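Local atomic coordinates of pyridoxal kinase (Lactobacillus plantarum, PDB entry 3HYO), a protein that probably phosphorylates pyridoxal at the expense of ATP, and binds ADP and a magnesium ion. Residues S47-P52 / D257-A262; L139-E144 / I178-R183; A184-C189 / V198-A203; R204-H209 / A245-I250. All blocks are in the same frame, centred on the assembly; numbering follows the deposited sequence.

Contact 1: S47-P52 / D257-A262; sequences SGYGTP and DRQGVA
Arg258 lays its guanidinium flat on one face of the Tyr49 phenol, a cation-pi stack with centres 4.2 Å apart and planes inclined by only 14°. Tyr49 CE1 sits under the middle of the guanidinium. The aliphatic part of the arginine shares the same face: Arg258 CD stands 3.9 Å from the ring centroid, almost on its normal, in a CH-pi contact, and Arg258 CB reaches the phenolic end, 3.5 Å from Tyr49 OH. A bend about the CG-CD bond (chi3 -68°) turns the guanidinium back over the ring. At its edge the guanidinium also gives a nearly straight hydrogen bond, Arg258 NH1 to Gly48 O at 3.0 Å (163°); the oxygen lies in the guanidinium plane, while NH1 stands above the carbonyl plane of Gly48. The stronger polar partner is Asp256, which forms a salt bridge with Arg258 NE. Gly48 has no side chain to collide with Arg258 CD. An alanine in place of Arg258 would probably uncover this face of Tyr49 and leave Asp256 and the Gly48 carbonyl without their mate. The contact joins two surface loops, the one before strand 54-55 and the one between helices 231-251 and 264-274, by a single charged side chain held through its flat face and its edge, which implies a directional link despite the small buried area.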
# COMPACT_ATOMS: atom_id res chain seq x y z
N SER A 47 1.87 -10.06 -14.08
CA SER A 47 0.55 -10.46 -14.65
C SER A 47 0.37 -10.18 -16.14
O SER A 47 -0.15 -9.12 -16.51
CB SER A 47 -0.63 -9.82 -13.91
OG SER A 47 -0.46 -9.73 -12.52
N GLY A 48 0.76 -11.13 -16.99
CA GLY A 48 0.38 -11.08 -18.41
C GLY A 48 1.47 -10.86 -19.44
O GLY A 48 1.18 -10.84 -20.65
N TYR A 49 2.72 -10.70 -19.00
CA TYR A 49 3.79 -10.56 -19.97
C TYR A 49 4.64 -11.81 -20.08
O TYR A 49 5.64 -11.78 -20.76
CB TYR A 49 4.75 -9.42 -19.58
CG TYR A 49 4.10 -8.07 -19.42
CD1 TYR A 49 4.02 -7.19 -20.50
CD2 TYR A 49 3.61 -7.67 -18.18
CE1 TYR A 49 3.44 -5.92 -20.34
CE2 TYR A 49 3.02 -6.39 -18.01
CZ TYR A 49 2.94 -5.55 -19.10
OH TYR A 49 2.39 -4.29 -18.94
N GLY A 50 4.26 -12.88 -19.39
CA GLY A 50 5.12 -14.06 -19.28
C GLY A 50 6.14 -13.84 -18.18
O GLY A 50 6.15 -12.79 -17.54
N THR A 51 7.02 -14.82 -17.97
CA THR A 51 7.95 -14.81 -16.82
C THR A 51 8.90 -13.61 -16.89
O THR A 51 9.66 -13.50 -17.85
CB THR A 51 8.80 -16.10 -16.84
OG1 THR A 51 7.93 -17.25 -16.87
CG2 THR A 51 9.70 -16.15 -15.60
N PRO A 52 8.84 -12.71 -15.88
CA PRO A 52 9.74 -11.55 -15.95
C PRO A 52 11.20 -11.86 -15.55
O PRO A 52 11.46 -12.88 -14.89
CB PRO A 52 9.14 -10.54 -14.97
CG PRO A 52 8.13 -11.28 -14.16
CD PRO A 52 7.94 -12.67 -14.72
N ASP A 257 -4.63 -4.59 -21.55
CA ASP A 257 -5.20 -4.57 -20.20
C ASP A 257 -4.21 -4.70 -19.02
O ASP A 257 -4.62 -4.75 -17.85
CB ASP A 257 -6.30 -5.62 -20.04
CG ASP A 257 -5.78 -7.05 -20.13
OD1 ASP A 257 -4.55 -7.28 -20.28
OD2 ASP A 257 -6.62 -7.97 -20.06
N ARG A 258 -2.92 -4.76 -19.32
CA ARG A 258 -1.92 -5.04 -18.28
C ARG A 258 -1.44 -3.78 -17.57
O ARG A 258 -1.13 -3.82 -16.39
CB ARG A 258 -0.75 -5.81 -18.86
CG ARG A 258 -1.19 -7.16 -19.47
CD ARG A 258 -0.12 -7.77 -20.34
NE ARG A 258 0.14 -7.02 -21.55
CZ ARG A 258 0.93 -7.40 -22.55
NH1 ARG A 258 1.54 -8.59 -22.53
NH2 ARG A 258 1.09 -6.60 -23.58
N GLN A 259 -1.38 -2.68 -18.30
CA GLN A 259 -0.87 -1.39 -17.80
C GLN A 259 -1.67 -0.93 -16.60
O GLN A 259 -2.90 -1.07 -16.58
CB GLN A 259 -0.90 -0.34 -18.94
CG GLN A 259 -0.25 1.03 -18.67
CD GLN A 259 1.28 0.98 -18.48
OE1 GLN A 259 1.97 0.10 -18.99
NE2 GLN A 259 1.80 1.96 -17.74
N GLY A 260 -0.98 -0.38 -15.58
CA GLY A 260 -1.63 0.06 -14.36
C GLY A 260 -2.57 1.25 -14.59
O GLY A 260 -2.54 1.87 -15.65
N VAL A 261 -3.33 1.59 -13.56
CA VAL A 261 -4.30 2.70 -13.65
C VAL A 261 -3.69 4.01 -14.15
O VAL A 261 -2.53 4.33 -13.81
CB VAL A 261 -5.07 2.96 -12.35
CG1 VAL A 261 -6.11 1.88 -12.13
CG2 VAL A 261 -4.11 3.20 -11.12
N ALA A 262 -4.46 4.73 -14.97
CA ALA A 262 -4.06 6.06 -15.45
C ALA A 262 -3.92 7.02 -14.26
O ALA A 262 -4.70 6.95 -13.29
CB ALA A 262 -5.10 6.61 -16.47

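Contact 2: L139-E144 / I178-R183; sequences LPNTTE and ITDVQR. With ADP (adenosine-5'-diphosphate), chain B.
Asp180 accepts from both the N-H and the hydroxyl of Thr142 on one carboxylate oxygen, where strand 175-183 of the ribokinase-like alpha/beta fold meets the capped start of helix 142-149. Thr142 N (3.1 Å) and Thr142 OG1 (3.0 Å) donate to Asp180 OD1 on its syn side, from opposite faces of the carboxylate plane. The other oxygen, Asp180 OD2, accepts from a water that in turn takes the Thr143 N-H, so the acid reaches two successive residues of the helix's first turn. With CG set between its backbone N and carbonyl carbon (chi1 62°), the aspartate meets the helix start, and its CB passes 3.5 Å from O2A of the ADP.

Beside it Thr179 binds the nucleotide twice: its OG1 donates to O1A of the alpha-phosphate, and Thr179 O accepts from the ribose O3' of ADP at a short 2.5 Å. A backbone bond from Thr179 N to Pro140 O (3.1 Å) ties the strand to the loop, joined by a CA-H...O contact from Ile178 to the same oxygen. Thr179 CG2 packs against Leu139 CB at 3.6 Å, the two side chains lying nearly perpendicular.

Farther out, Asn141 and Glu144 form a capping box that fixes the start of the helix. Asn141 ND2 is held by Gly111 O, and Glu144 OE2 by Leu110 N. Within the box, Asn141 N donates to Glu144 OE1 at 2.8 Å, and Glu144 N returns a 2.7 Å bond to Asn141 OD1.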
# COMPACT_ATOMS: atom_id res chain seq x y z
N LEU A 139 -3.04 -1.42 5.38
CA LEU A 139 -4.11 -1.49 4.40
C LEU A 139 -4.24 -2.87 3.79
O LEU A 139 -3.98 -3.05 2.60
CB LEU A 139 -3.90 -0.45 3.30
CG LEU A 139 -3.48 0.95 3.76
CD1 LEU A 139 -2.72 1.67 2.66
CD2 LEU A 139 -4.69 1.76 4.20
N PRO A 140 -4.64 -3.86 4.59
CA PRO A 140 -4.86 -5.18 4.03
C PRO A 140 -6.16 -5.23 3.24
O PRO A 140 -7.12 -4.51 3.57
CB PRO A 140 -5.02 -6.06 5.28
CG PRO A 140 -5.54 -5.14 6.30
CD PRO A 140 -4.80 -3.86 6.06
N ASN A 141 -6.20 -6.09 2.24
CA ASN A 141 -7.48 -6.55 1.72
C ASN A 141 -8.08 -7.60 2.65
O ASN A 141 -7.47 -8.00 3.62
CB ASN A 141 -7.37 -7.08 0.28
CG ASN A 141 -6.53 -8.35 0.14
OD1 ASN A 141 -6.49 -9.21 1.02
ND2 ASN A 141 -5.88 -8.48 -1.02
N THR A 142 -9.29 -8.05 2.31
CA THR A 142 -9.99 -9.07 3.06
C THR A 142 -9.24 -10.41 3.23
O THR A 142 -9.30 -11.04 4.31
CB THR A 142 -11.38 -9.28 2.43
OG1 THR A 142 -12.10 -8.05 2.53
CG2 THR A 142 -12.13 -10.37 3.14
N THR A 143 -8.51 -10.84 2.21
CA THR A 143 -7.69 -12.05 2.35
C THR A 143 -6.53 -11.82 3.33
O THR A 143 -6.20 -12.67 4.17
CB THR A 143 -7.11 -12.54 1.00
OG1 THR A 143 -8.18 -12.83 0.08
CG2 THR A 143 -6.26 -13.81 1.19
N GLU A 144 -5.90 -10.66 3.20
CA GLU A 144 -4.71 -10.31 4.00
C GLU A 144 -5.07 -10.12 5.48
O GLU A 144 -4.30 -10.51 6.36
CB GLU A 144 -4.05 -9.06 3.41
CG GLU A 144 -3.38 -9.38 2.08
CD GLU A 144 -3.16 -8.20 1.16
OE1 GLU A 144 -3.67 -7.08 1.41
OE2 GLU A 144 -2.45 -8.41 0.15
N ILE A 178 -9.33 -2.02 6.13
CA ILE A 178 -9.51 -3.06 5.12
C ILE A 178 -10.01 -2.38 3.85
O ILE A 178 -10.94 -1.61 3.92
CB ILE A 178 -10.45 -4.19 5.60
CG1 ILE A 178 -9.85 -4.88 6.83
CG2 ILE A 178 -10.71 -5.19 4.46
CD1 ILE A 178 -10.75 -6.00 7.40
N THR A 179 -9.38 -2.66 2.69
CA THR A 179 -9.48 -1.73 1.53
C THR A 179 -10.34 -2.09 0.29
O THR A 179 -10.52 -1.24 -0.61
CB THR A 179 -8.09 -1.46 0.94
OG1 THR A 179 -7.47 -2.73 0.70
CG2 THR A 179 -7.25 -0.60 1.91
N ASP A 180 -10.82 -3.31 0.25
CA ASP A 180 -11.59 -3.78 -0.90
C ASP A 180 -12.95 -4.33 -0.44
O ASP A 180 -13.41 -5.34 -0.95
CB ASP A 180 -10.81 -4.89 -1.58
CG ASP A 180 -10.59 -6.11 -0.66
OD1 ASP A 180 -10.96 -6.07 0.56
OD2 ASP A 180 -10.04 -7.10 -1.17
N VAL A 181 -13.55 -3.68 0.55
CA VAL A 181 -14.81 -4.15 1.13
C VAL A 181 -15.93 -3.71 0.20
O VAL A 181 -16.03 -2.54 -0.14
CB VAL A 181 -15.04 -3.58 2.53
CG1 VAL A 181 -16.41 -3.99 3.07
CG2 VAL A 181 -13.92 -4.05 3.48
N GLN A 182 -16.76 -4.66 -0.22
CA GLN A 182 -17.91 -4.35 -1.10
C GLN A 182 -19.21 -4.24 -0.31
O GLN A 182 -19.51 -5.10 0.52
CB GLN A 182 -18.01 -5.37 -2.23
CG GLN A 182 -16.67 -5.53 -2.96
CD GLN A 182 -16.80 -5.96 -4.41
OE1 GLN A 182 -17.83 -6.53 -4.83
NE2 GLN A 182 -15.76 -5.69 -5.20
N ARG A 183 -19.95 -3.16 -0.53
CA ARG A 183 -21.30 -3.01 0.02
C ARG A 183 -22.25 -2.61 -1.10
O ARG A 183 -22.20 -1.47 -1.58
CB ARG A 183 -21.35 -1.98 1.14
CG ARG A 183 -20.81 -2.46 2.49
CD ARG A 183 -21.22 -1.51 3.59
NE ARG A 183 -20.63 -1.87 4.88
CZ ARG A 183 -20.62 -1.09 5.95
NH1 ARG A 183 -21.17 0.12 5.91
NH2 ARG A 183 -20.05 -1.51 7.08
PB ADP B . -5.44 -3.93 -5.01
O1B ADP B . -6.10 -5.14 -5.48
O2B ADP B . -4.90 -4.01 -3.66
O3B ADP B . -4.59 -3.45 -6.08
PA ADP B . -7.79 -2.71 -3.77
O1A ADP B . -7.43 -2.43 -2.37
O2A ADP B . -8.66 -3.82 -4.14
O3A ADP B . -6.47 -2.78 -4.70
O5' ADP B . -8.31 -1.39 -4.48
C5' ADP B . -7.87 -0.19 -3.98
C4' ADP B . -9.01 0.77 -4.19
O4' ADP B . -9.10 1.15 -5.53
C3' ADP B . -10.39 0.22 -3.82
O3' ADP B . -10.56 0.48 -2.49
C2' ADP B . -11.24 1.15 -4.58
O2' ADP B . -11.10 2.39 -3.93
C1' ADP B . -10.47 1.30 -5.88
N9 ADP B . -10.97 0.36 -6.91
C8 ADP B . -10.44 -0.80 -7.22
N7 ADP B . -11.11 -1.40 -8.19
C5 ADP B . -12.10 -0.62 -8.51
C6 ADP B . -13.22 -0.70 -9.48
N6 ADP B . -13.36 -1.75 -10.31
N1 ADP B . -14.05 0.33 -9.45
C2 ADP B . -13.90 1.38 -8.65
N3 ADP B . -12.93 1.53 -7.76
C4 ADP B . -12.01 0.56 -7.66
O HOH W 1 -9.46 -9.93 -0.64

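Contact 3: A184-C189 / V198-A203. With ADP (adenosine-5'-diphosphate), chain B.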
# COMPACT_ATOMS: atom_id res chain seq x y z
N ALA A 184 -23.12 -3.54 -1.50
CA ALA A 184 -24.04 -3.33 -2.61
C ALA A 184 -23.24 -2.92 -3.86
O ALA A 184 -22.39 -3.69 -4.35
CB ALA A 184 -25.07 -2.30 -2.24
N ASP A 185 -23.49 -1.72 -4.39
CA ASP A 185 -22.79 -1.34 -5.64
C ASP A 185 -21.48 -0.57 -5.36
O ASP A 185 -20.86 -0.05 -6.29
CB ASP A 185 -23.70 -0.55 -6.58
CG ASP A 185 -24.59 0.43 -5.86
OD1 ASP A 185 -24.14 1.08 -4.90
OD2 ASP A 185 -25.78 0.54 -6.23
N GLN A 186 -21.07 -0.54 -4.10
CA GLN A 186 -19.90 0.21 -3.72
C GLN A 186 -18.68 -0.66 -3.43
O GLN A 186 -18.81 -1.80 -3.05
CB GLN A 186 -20.19 1.05 -2.51
CG GLN A 186 -21.26 2.08 -2.67
CD GLN A 186 -20.82 3.40 -2.20
OE1 GLN A 186 -20.77 4.27 -2.96
NE2 GLN A 186 -20.45 3.52 -0.92
N ILE A 187 -17.51 -0.04 -3.57
CA ILE A 187 -16.25 -0.67 -3.15
C ILE A 187 -15.50 0.37 -2.33
O ILE A 187 -15.53 1.56 -2.67
CB ILE A 187 -15.40 -1.20 -4.37
CG1 ILE A 187 -14.19 -2.05 -3.91
CG2 ILE A 187 -15.04 -0.09 -5.32
CD1 ILE A 187 -13.39 -2.63 -5.10
N GLY A 188 -14.86 -0.04 -1.25
CA GLY A 188 -14.20 0.95 -0.41
C GLY A 188 -13.48 0.38 0.79
O GLY A 188 -13.15 -0.80 0.80
N CYS A 189 -13.28 1.24 1.79
CA CYS A 189 -12.44 1.00 2.98
C CYS A 189 -13.30 0.91 4.22
O CYS A 189 -14.26 1.67 4.37
CB CYS A 189 -11.50 2.19 3.15
SG CYS A 189 -10.15 2.23 1.90
N VAL A 198 -17.52 0.57 13.51
CA VAL A 198 -17.11 0.31 12.13
C VAL A 198 -17.63 1.40 11.21
O VAL A 198 -18.84 1.69 11.16
CB VAL A 198 -17.62 -1.05 11.59
CG1 VAL A 198 -17.06 -1.34 10.18
CG2 VAL A 198 -17.26 -2.16 12.53
N GLN A 199 -16.70 2.01 10.50
CA GLN A 199 -17.02 2.99 9.49
C GLN A 199 -16.71 2.41 8.11
O GLN A 199 -15.82 1.57 7.95
CB GLN A 199 -16.23 4.27 9.71
CG GLN A 199 -16.40 4.92 11.09
CD GLN A 199 -17.82 5.38 11.36
OE1 GLN A 199 -18.34 5.23 12.48
NE2 GLN A 199 -18.45 5.97 10.35
N TYR A 200 -17.48 2.86 7.13
CA TYR A 200 -17.26 2.47 5.74
C TYR A 200 -17.20 3.70 4.86
O TYR A 200 -17.99 4.66 5.01
CB TYR A 200 -18.34 1.49 5.27
CG TYR A 200 -18.21 1.03 3.83
CD1 TYR A 200 -17.35 -0.02 3.50
CD2 TYR A 200 -18.97 1.62 2.81
CE1 TYR A 200 -17.22 -0.44 2.18
CE2 TYR A 200 -18.84 1.20 1.49
CZ TYR A 200 -17.97 0.17 1.19
OH TYR A 200 -17.86 -0.25 -0.11
N CYS A 201 -16.24 3.70 3.96
CA CYS A 201 -16.09 4.77 3.03
C CYS A 201 -15.84 4.18 1.65
O CYS A 201 -14.81 3.51 1.43
CB CYS A 201 -14.94 5.65 3.46
SG CYS A 201 -14.90 7.14 2.56
N GLY A 202 -16.77 4.42 0.73
CA GLY A 202 -16.73 3.79 -0.58
C GLY A 202 -17.16 4.69 -1.74
O GLY A 202 -17.46 5.87 -1.56
N ALA A 203 -17.15 4.12 -2.93
CA ALA A 203 -17.54 4.84 -4.13
C ALA A 203 -18.06 3.77 -5.05
O ALA A 203 -17.79 2.58 -4.87
CB ALA A 203 -16.34 5.55 -4.77
PB ADP B . -5.44 -3.93 -5.01
O1B ADP B . -6.10 -5.14 -5.48
O2B ADP B . -4.90 -4.01 -3.66
O3B ADP B . -4.59 -3.45 -6.08
PA ADP B . -7.79 -2.71 -3.77
O1A ADP B . -7.43 -2.43 -2.37
O2A ADP B . -8.66 -3.82 -4.14
O3A ADP B . -6.47 -2.78 -4.70
O5' ADP B . -8.31 -1.39 -4.48
C5' ADP B . -7.87 -0.19 -3.98
C4' ADP B . -9.01 0.77 -4.19
O4' ADP B . -9.10 1.15 -5.53
C3' ADP B . -10.39 0.22 -3.82
O3' ADP B . -10.56 0.48 -2.49
C2' ADP B . -11.24 1.15 -4.58
O2' ADP B . -11.10 2.39 -3.93
C1' ADP B . -10.47 1.30 -5.88
N9 ADP B . -10.97 0.36 -6.91
C8 ADP B . -10.44 -0.80 -7.22
N7 ADP B . -11.11 -1.40 -8.19
C5 ADP B . -12.10 -0.62 -8.51
C6 ADP B . -13.22 -0.70 -9.48
N6 ADP B . -13.36 -1.75 -10.31
N1 ADP B . -14.05 0.33 -9.45
C2 ADP B . -13.90 1.38 -8.65
N3 ADP B . -12.93 1.53 -7.76
C4 ADP B . -12.01 0.56 -7.66
O HOH W 2 -19.33 5.72 1.09
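The Tyr200 ring reaches across to strand 186-192, meeting the amide of Gln186 at its edge and the backbone of residues 187-189 obliquely. Gln186 NE2 lies near the ring plane, 3.7 Å from Tyr200 CE2, with amide and ring planes 56° apart. Obliquely to the ring, Cys189 O comes within 3.6 Å of Tyr200 CD1. With CG anti to the backbone N (chi1 180°), the phenol extends past Gly188, and its hydroxyl is hydrogen-bonded to Val181 O of strand 175-183, beyond strand 186-192.

The two strands themselves form an antiparallel beta hairpin. Ile187 with Ala203 and Cys189 with Cys201 are hydrogen-bonded pairs, each closed by two backbone bonds; Ile187 N to Ala203 O measures 2.9 Å and Cys189 N to Cys201 O 2.8 Å. Between them Gly188 and Gly202 make a non-hydrogen-bonded pair with CA atoms only 3.8 Å apart, a closeness that leaves no space for a CB on Gly188. A water accepts from both Gln186 NE2 and Gly202 N. Ile187, on the same face as Cys189, Cys201 and Ala203, turns its CG2 to the adenine, 3.6 Å from ADP N3.

A leucine at Tyr200 would probably leave Val181 O without this donor and the Gly188 backbone without its cover. The chemistry thus divides by face: an apolar side chain meets the adenine, while the phenol spans the middle strand and bonds to a third.

Contact 4: R204-H209 / A245-I250; sequences RRLPGH and AVAETI. With ADP (adenosine-5'-diphosphate), chain B.
The adenine pocket of this kinase is closed on one side by the loop after strand 198-204 and by helix 231-251, which meet through apolar side chains. Leu206 carries the contact. Its CD1 methyl touches Val246 CG1 at 3.8 Å and Ala247 CB at 3.9 Å, the leucine and valine side chains running past one another head to tail. One turn farther along the helix, Ile250 CD1 meets Leu206 CB at 3.9 Å and also approaches the carbonyl oxygen of Pro207. Leu206 CG lies anti to the carbonyl carbon (chi1 -51°), which sets CD1 against Val246 and Ala247 while the backbone stays turned to the nucleotide. That backbone pairs with N1 and N6 of the adenine in two nearly straight bonds: Leu206 N donates to ADP N1 at 2.8 Å (169°), and ADP N6 donates to Leu206 O at 2.8 Å (173°). Val246 CG2 comes within 4.1 Å of ADP C4, so the valine touches both the leucine and the base. Asn243, on the same helix, adds a polar tie to Arg204 O. Helix side chains back the loop in this pocket, and the pairing of one residue's N-H and C=O with N1 and N6 is a common mode of adenine recognition.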
# COMPACT_ATOMS: atom_id res chain seq x y z
N ARG A 204 -18.82 4.18 -6.05
CA ARG A 204 -19.49 3.22 -6.92
C ARG A 204 -18.49 2.39 -7.71
O ARG A 204 -17.63 2.92 -8.42
CB ARG A 204 -20.47 3.95 -7.84
CG ARG A 204 -21.49 3.03 -8.51
CD ARG A 204 -22.56 3.91 -9.19
NE ARG A 204 -23.38 4.61 -8.21
CZ ARG A 204 -24.58 4.22 -7.76
NH1 ARG A 204 -25.15 3.12 -8.24
NH2 ARG A 204 -25.21 4.94 -6.84
N ARG A 205 -18.59 1.07 -7.57
CA ARG A 205 -17.66 0.16 -8.24
C ARG A 205 -17.82 0.23 -9.76
O ARG A 205 -18.96 0.21 -10.27
CB ARG A 205 -17.90 -1.27 -7.76
CG ARG A 205 -16.88 -2.25 -8.27
CD ARG A 205 -16.97 -3.55 -7.54
NE ARG A 205 -15.97 -4.49 -8.04
CZ ARG A 205 -16.26 -5.56 -8.80
NH1 ARG A 205 -17.52 -5.82 -9.15
NH2 ARG A 205 -15.28 -6.37 -9.21
N LEU A 206 -16.69 0.30 -10.49
CA LEU A 206 -16.70 0.35 -11.96
C LEU A 206 -16.35 -1.01 -12.54
O LEU A 206 -15.63 -1.80 -11.91
CB LEU A 206 -15.73 1.45 -12.46
CG LEU A 206 -15.96 2.83 -11.79
CD1 LEU A 206 -15.00 3.87 -12.33
CD2 LEU A 206 -17.42 3.35 -11.91
N PRO A 207 -16.84 -1.30 -13.76
CA PRO A 207 -16.63 -2.63 -14.32
C PRO A 207 -15.16 -2.89 -14.64
O PRO A 207 -14.43 -1.98 -15.04
CB PRO A 207 -17.42 -2.61 -15.64
CG PRO A 207 -17.49 -1.14 -16.01
CD PRO A 207 -17.62 -0.44 -14.68
N GLY A 208 -14.74 -4.14 -14.45
CA GLY A 208 -13.41 -4.55 -14.88
C GLY A 208 -12.49 -4.71 -13.68
O GLY A 208 -12.87 -4.42 -12.55
N HIS A 209 -11.27 -5.17 -13.94
CA HIS A 209 -10.25 -5.24 -12.89
C HIS A 209 -8.99 -4.53 -13.39
O HIS A 209 -8.64 -4.68 -14.56
CB HIS A 209 -9.89 -6.68 -12.54
CG HIS A 209 -8.63 -6.80 -11.75
ND1 HIS A 209 -8.57 -6.54 -10.39
CD2 HIS A 209 -7.36 -7.11 -12.12
CE1 HIS A 209 -7.33 -6.71 -9.96
NE2 HIS A 209 -6.58 -7.05 -10.99
N ALA A 245 -9.40 7.73 -11.11
CA ALA A 245 -8.32 7.10 -11.89
C ALA A 245 -8.79 5.87 -12.67
O ALA A 245 -8.37 5.64 -13.83
CB ALA A 245 -7.10 6.74 -10.97
N VAL A 246 -9.64 5.06 -12.02
CA VAL A 246 -10.20 3.87 -12.69
C VAL A 246 -11.08 4.35 -13.85
O VAL A 246 -10.98 3.83 -14.95
CB VAL A 246 -10.95 2.92 -11.71
CG1 VAL A 246 -11.74 1.85 -12.46
CG2 VAL A 246 -9.92 2.24 -10.72
N ALA A 247 -11.88 5.39 -13.61
CA ALA A 247 -12.72 5.94 -14.68
C ALA A 247 -11.90 6.42 -15.88
O ALA A 247 -12.25 6.20 -17.02
CB ALA A 247 -13.65 7.06 -14.11
N GLU A 248 -10.80 7.13 -15.63
CA GLU A 248 -9.97 7.59 -16.72
C GLU A 248 -9.35 6.41 -17.50
O GLU A 248 -9.22 6.46 -18.73
CB GLU A 248 -8.85 8.50 -16.19
CG GLU A 248 -8.01 9.09 -17.32
CD GLU A 248 -6.84 9.92 -16.84
OE1 GLU A 248 -6.63 9.99 -15.63
OE2 GLU A 248 -6.15 10.50 -17.69
N THR A 249 -8.92 5.39 -16.76
CA THR A 249 -8.37 4.17 -17.36
C THR A 249 -9.36 3.57 -18.37
O THR A 249 -8.99 3.26 -19.51
CB THR A 249 -8.02 3.11 -16.26
OG1 THR A 249 -7.15 3.73 -15.28
CG2 THR A 249 -7.29 1.90 -16.89
N ILE A 250 -10.60 3.42 -17.93
CA ILE A 250 -11.68 2.89 -18.82
C ILE A 250 -11.85 3.78 -20.06
O ILE A 250 -11.92 3.28 -21.20
CB ILE A 250 -13.02 2.72 -18.06
CG1 ILE A 250 -12.88 1.77 -16.87
CG2 ILE A 250 -14.12 2.23 -19.01
CD1 ILE A 250 -14.06 1.74 -15.94
PB ADP B . -5.44 -3.93 -5.01
O1B ADP B . -6.10 -5.14 -5.48
O2B ADP B . -4.90 -4.01 -3.66
O3B ADP B . -4.59 -3.45 -6.08
PA ADP B . -7.79 -2.71 -3.77
O1A ADP B . -7.43 -2.43 -2.37
O2A ADP B . -8.66 -3.82 -4.14
O3A ADP B . -6.47 -2.78 -4.70
O5' ADP B . -8.31 -1.39 -4.48
C5' ADP B . -7.87 -0.19 -3.98
C4' ADP B . -9.01 0.77 -4.19
O4' ADP B . -9.10 1.15 -5.53
C3' ADP B . -10.39 0.22 -3.82
O3' ADP B . -10.56 0.48 -2.49
C2' ADP B . -11.24 1.15 -4.58
O2' ADP B . -11.10 2.39 -3.93
C1' ADP B . -10.47 1.30 -5.88
N9 ADP B . -10.97 0.36 -6.91
C8 ADP B . -10.44 -0.80 -7.22
N7 ADP B . -11.11 -1.40 -8.19
C5 ADP B . -12.10 -0.62 -8.51
C6 ADP B . -13.22 -0.70 -9.48
N6 ADP B . -13.36 -1.75 -10.31
N1 ADP B . -14.05 0.33 -9.45
C2 ADP B . -13.90 1.38 -8.65
N3 ADP B . -12.93 1.53 -7.76
C4 ADP B . -12.01 0.56 -7.66

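How the contacts relate
Contacts 2, 3 and 4 follow one another along the chain, and all three fall between the two halves of contact 1, whose segments are 205 residues apart at their closest ends. Contacts 2 and 3 have centres about 10 Å apart and share the large mixed sheet, in which strands 175-183, 186-192 and 198-204 are neighbours. The loop of contact 4 continues from the last of these, its centre about 15 Å from that of contact 3; all three touch ADP, at phosphate, ribose or adenine. Contact 1 lies at the surface, about 16 Å from contact 4 between centres, and meets it where Ala262 N probably bonds to Thr249 OG1. Sheet edge, loop and helix 231-251 thus each supply part of the nucleotide site.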